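Local coordinates for protein FOKI restriction endonuclease (Planomicrobium okeanokoites, PDB 2FOK) that recognises a specific DNA sequence and, as a type IIS restriction endonuclease, hydrolyses the DNA in a metal-dependent reaction, at residues Gln61-Gly73 against Glu121-Asp133. Numbering follows the deposited sequence.
Sequences QHDLIYTYKELVG and EYINKSDSFVITD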
# COMPACT_ATOMS: atom_id res chain seq x y z
N GLN A 61 6.37 15.25 -35.43
CA GLN A 61 6.04 14.11 -36.29
C GLN A 61 4.55 14.04 -36.61
O GLN A 61 3.73 14.61 -35.90
CB GLN A 61 6.48 12.79 -35.64
CG GLN A 61 7.22 12.95 -34.32
CD GLN A 61 6.98 11.77 -33.37
OE1 GLN A 61 7.21 10.61 -33.73
NE2 GLN A 61 6.52 12.08 -32.16
N HIS A 62 4.20 13.36 -37.70
CA HIS A 62 2.81 13.24 -38.13
C HIS A 62 2.05 12.32 -37.19
O HIS A 62 0.99 12.67 -36.67
CB HIS A 62 2.75 12.69 -39.56
CG HIS A 62 1.36 12.51 -40.08
ND1 HIS A 62 0.83 11.27 -40.38
CD2 HIS A 62 0.39 13.41 -40.39
CE1 HIS A 62 -0.39 11.41 -40.85
NE2 HIS A 62 -0.69 12.70 -40.87
N ASP A 63 2.59 11.13 -36.99
CA ASP A 63 2.01 10.13 -36.09
C ASP A 63 2.84 10.22 -34.83
O ASP A 63 3.96 9.73 -34.77
CB ASP A 63 2.11 8.74 -36.72
CG ASP A 63 1.23 8.61 -37.96
OD1 ASP A 63 0.13 9.19 -37.97
OD2 ASP A 63 1.65 7.93 -38.92
N LEU A 64 2.27 10.85 -33.82
CA LEU A 64 2.93 11.07 -32.55
C LEU A 64 3.04 9.89 -31.61
O LEU A 64 2.05 9.23 -31.27
CB LEU A 64 2.25 12.24 -31.82
CG LEU A 64 2.35 13.60 -32.52
CD1 LEU A 64 1.28 14.55 -31.95
CD2 LEU A 64 3.75 14.17 -32.32
N ILE A 65 4.27 9.63 -31.19
CA ILE A 65 4.57 8.56 -30.26
C ILE A 65 5.72 9.12 -29.43
O ILE A 65 6.66 9.70 -29.99
CB ILE A 65 4.97 7.26 -31.01
CG1 ILE A 65 5.51 6.22 -30.00
CG2 ILE A 65 6.00 7.57 -32.09
CD1 ILE A 65 5.15 4.78 -30.35
N TYR A 66 5.64 8.99 -28.11
CA TYR A 66 6.68 9.50 -27.22
C TYR A 66 7.18 8.38 -26.32
O TYR A 66 6.40 7.57 -25.85
CB TYR A 66 6.14 10.64 -26.34
CG TYR A 66 5.48 11.81 -27.07
CD1 TYR A 66 6.14 12.51 -28.08
CD2 TYR A 66 4.20 12.22 -26.72
CE1 TYR A 66 5.54 13.60 -28.73
CE2 TYR A 66 3.59 13.32 -27.36
CZ TYR A 66 4.26 14.00 -28.35
OH TYR A 66 3.65 15.06 -28.99
N THR A 67 8.49 8.35 -26.07
CA THR A 67 9.07 7.33 -25.19
C THR A 67 8.95 7.83 -23.77
O THR A 67 8.74 9.02 -23.53
CB THR A 67 10.57 7.09 -25.48
OG1 THR A 67 11.31 8.26 -25.11
CG2 THR A 67 10.80 6.77 -26.94
N TYR A 68 9.10 6.92 -22.82
CA TYR A 68 9.00 7.28 -21.41
C TYR A 68 9.90 8.47 -21.09
O TYR A 68 9.46 9.46 -20.50
CB TYR A 68 9.40 6.10 -20.53
CG TYR A 68 8.66 6.03 -19.22
CD1 TYR A 68 9.00 6.88 -18.16
CD2 TYR A 68 7.62 5.12 -19.03
CE1 TYR A 68 8.32 6.82 -16.94
CE2 TYR A 68 6.93 5.05 -17.82
CZ TYR A 68 7.28 5.91 -16.78
OH TYR A 68 6.60 5.84 -15.59
N LYS A 69 11.17 8.38 -21.50
CA LYS A 69 12.14 9.44 -21.26
C LYS A 69 11.71 10.79 -21.80
O LYS A 69 11.66 11.78 -21.07
CB LYS A 69 13.49 9.05 -21.85
CG LYS A 69 14.59 10.05 -21.51
CD LYS A 69 15.95 9.40 -21.42
CE LYS A 69 16.99 10.40 -20.93
NZ LYS A 69 16.37 11.70 -20.49
N GLU A 70 11.38 10.85 -23.08
CA GLU A 70 10.96 12.11 -23.71
C GLU A 70 9.86 12.82 -22.90
O GLU A 70 9.83 14.05 -22.84
CB GLU A 70 10.46 11.84 -25.14
CG GLU A 70 11.56 11.61 -26.17
CD GLU A 70 11.13 10.67 -27.28
OE1 GLU A 70 9.92 10.42 -27.43
OE2 GLU A 70 12.01 10.18 -28.02
N LEU A 71 8.96 12.05 -22.30
CA LEU A 71 7.87 12.60 -21.50
C LEU A 71 8.24 12.96 -20.06
O LEU A 71 7.88 14.02 -19.56
CB LEU A 71 6.71 11.60 -21.45
CG LEU A 71 5.75 11.50 -22.64
CD1 LEU A 71 5.14 10.10 -22.72
CD2 LEU A 71 4.67 12.54 -22.49
N VAL A 72 8.96 12.07 -19.38
CA VAL A 72 9.33 12.28 -17.99
C VAL A 72 10.68 12.94 -17.73
O VAL A 72 10.82 13.75 -16.80
CB VAL A 72 9.22 10.94 -17.22
CG1 VAL A 72 9.84 11.05 -15.84
CG2 VAL A 72 7.75 10.54 -17.12
N GLY A 73 11.68 12.60 -18.54
CA GLY A 73 12.99 13.17 -18.35
C GLY A 73 13.63 12.71 -17.06
O GLY A 73 13.24 11.69 -16.49
N GLU A 121 -2.02 4.75 -24.37
CA GLU A 121 -1.68 3.33 -24.22
C GLU A 121 -0.17 3.18 -24.26
O GLU A 121 0.50 3.97 -24.91
CB GLU A 121 -2.32 2.51 -25.35
CG GLU A 121 -1.86 2.90 -26.74
CD GLU A 121 -2.85 2.52 -27.83
OE1 GLU A 121 -3.94 1.98 -27.50
OE2 GLU A 121 -2.55 2.75 -29.03
N TYR A 122 0.34 2.17 -23.56
CA TYR A 122 1.77 1.89 -23.47
C TYR A 122 2.16 0.73 -24.38
O TYR A 122 1.53 -0.32 -24.35
CB TYR A 122 2.14 1.54 -22.02
CG TYR A 122 3.60 1.18 -21.79
CD1 TYR A 122 4.61 2.12 -22.01
CD2 TYR A 122 3.98 -0.10 -21.37
CE1 TYR A 122 5.95 1.81 -21.80
CE2 TYR A 122 5.34 -0.43 -21.16
CZ TYR A 122 6.31 0.54 -21.37
OH TYR A 122 7.65 0.27 -21.15
N ILE A 123 3.21 0.93 -25.17
CA ILE A 123 3.70 -0.10 -26.08
C ILE A 123 4.96 -0.71 -25.50
O ILE A 123 6.05 -0.14 -25.64
CB ILE A 123 4.03 0.48 -27.47
CG1 ILE A 123 2.74 0.91 -28.16
CG2 ILE A 123 4.73 -0.58 -28.33
CD1 ILE A 123 2.47 2.39 -28.07
N ASN A 124 4.81 -1.85 -24.84
CA ASN A 124 5.94 -2.55 -24.23
C ASN A 124 7.05 -2.77 -25.25
O ASN A 124 6.78 -2.86 -26.44
CB ASN A 124 5.49 -3.91 -23.69
CG ASN A 124 4.98 -3.84 -22.27
OD1 ASN A 124 5.74 -4.00 -21.32
ND2 ASN A 124 3.69 -3.60 -22.12
N LYS A 125 8.29 -2.84 -24.79
CA LYS A 125 9.43 -3.09 -25.69
C LYS A 125 9.88 -1.86 -26.46
O LYS A 125 11.03 -1.79 -26.90
CB LYS A 125 9.08 -4.22 -26.68
N SER A 126 8.97 -0.92 -26.62
CA SER A 126 9.26 0.33 -27.32
C SER A 126 9.33 1.42 -26.24
O SER A 126 9.78 2.54 -26.50
CB SER A 126 8.14 0.62 -28.31
OG SER A 126 8.45 1.75 -29.10
N ASP A 127 8.87 1.06 -25.04
CA ASP A 127 8.87 1.97 -23.89
C ASP A 127 8.22 3.28 -24.30
O ASP A 127 8.67 4.35 -23.89
CB ASP A 127 10.31 2.22 -23.42
CG ASP A 127 10.39 2.58 -21.96
OD1 ASP A 127 9.46 2.26 -21.19
OD2 ASP A 127 11.42 3.20 -21.57
N SER A 128 7.17 3.19 -25.11
CA SER A 128 6.49 4.37 -25.62
C SER A 128 4.97 4.39 -25.42
O SER A 128 4.36 3.38 -25.11
CB SER A 128 6.80 4.51 -27.11
OG SER A 128 8.19 4.60 -27.32
N PHE A 129 4.39 5.57 -25.61
CA PHE A 129 2.95 5.76 -25.48
C PHE A 129 2.38 6.51 -26.70
O PHE A 129 3.09 7.23 -27.40
CB PHE A 129 2.59 6.61 -24.24
CG PHE A 129 3.16 6.10 -22.95
CD1 PHE A 129 4.52 6.16 -22.69
CD2 PHE A 129 2.31 5.62 -21.95
CE1 PHE A 129 5.03 5.76 -21.47
CE2 PHE A 129 2.81 5.22 -20.72
CZ PHE A 129 4.18 5.29 -20.48
N VAL A 130 1.07 6.32 -26.91
CA VAL A 130 0.33 7.00 -27.96
C VAL A 130 -1.06 7.26 -27.37
O VAL A 130 -1.46 6.61 -26.42
CB VAL A 130 0.18 6.16 -29.26
CG1 VAL A 130 1.54 5.93 -29.90
CG2 VAL A 130 -0.52 4.84 -28.95
N ILE A 131 -1.78 8.22 -27.93
CA ILE A 131 -3.11 8.54 -27.46
C ILE A 131 -4.04 7.42 -27.93
O ILE A 131 -3.67 6.64 -28.81
CB ILE A 131 -3.56 9.90 -28.04
CG1 ILE A 131 -4.70 10.48 -27.22
CG2 ILE A 131 -3.96 9.75 -29.50
CD1 ILE A 131 -5.04 11.94 -27.57
N THR A 132 -5.22 7.31 -27.33
CA THR A 132 -6.18 6.29 -27.73
C THR A 132 -7.43 6.91 -28.31
O THR A 132 -7.50 8.11 -28.55
CB THR A 132 -6.63 5.39 -26.54
OG1 THR A 132 -7.34 6.19 -25.59
CG2 THR A 132 -5.45 4.71 -25.87
N ASP A 133 -8.41 6.05 -28.52
CA ASP A 133 -9.71 6.43 -29.06
C ASP A 133 -10.42 7.41 -28.11
O ASP A 133 -10.82 8.51 -28.51
CB ASP A 133 -10.55 5.17 -29.21
CG ASP A 133 -10.31 4.17 -28.08
OD1 ASP A 133 -10.82 4.40 -26.96
OD2 ASP A 133 -9.59 3.17 -28.31
O HOH W 1 -0.16 10.13 -29.91
O HOH W 2 12.10 5.72 -22.21
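With CG of F129 beside its own backbone N (chi1 -54°) and CG of D127 turned opposite its N (chi1 -154°), ring and carboxylate both reach Y68. CD2 of Y68 lies 3.6 Å from CE1 of F129, near the plane of the phenylalanine ring, the two ring planes inclined at 54°. CD1 of L71 touches F129 CD1 obliquely, and Y122 CD1 lies over one face of that ring, offset toward the rim; L111 of helix 104-116 adjoins this cluster. Two backbone hydrogen bonds pair Y66 with F129, F129 N reaching Y66 O at 2.8 Å. Y68 N, in the first helical turn, donates to D127 O (2.8 Å). The D127 carboxylate takes Y122 OH on the anti side of OD1 (2.7 Å), while OD2 accepts from a water held by K69 N and forms a salt bridge with R6. Replacing D127 with alanine is likely to leave Y122 OH and R6 without this acceptor and the water less firmly held. I65 CD1 packs on V130 CG1 (3.8 Å). A T67-E70 capping box starts helix 68-72, and D127 and S128 face I123 in a G1 bulge of the hairpin; this small three-stranded antiparallel sheet is consistent with the winged-helix fold of a DNA-recognition subdomain.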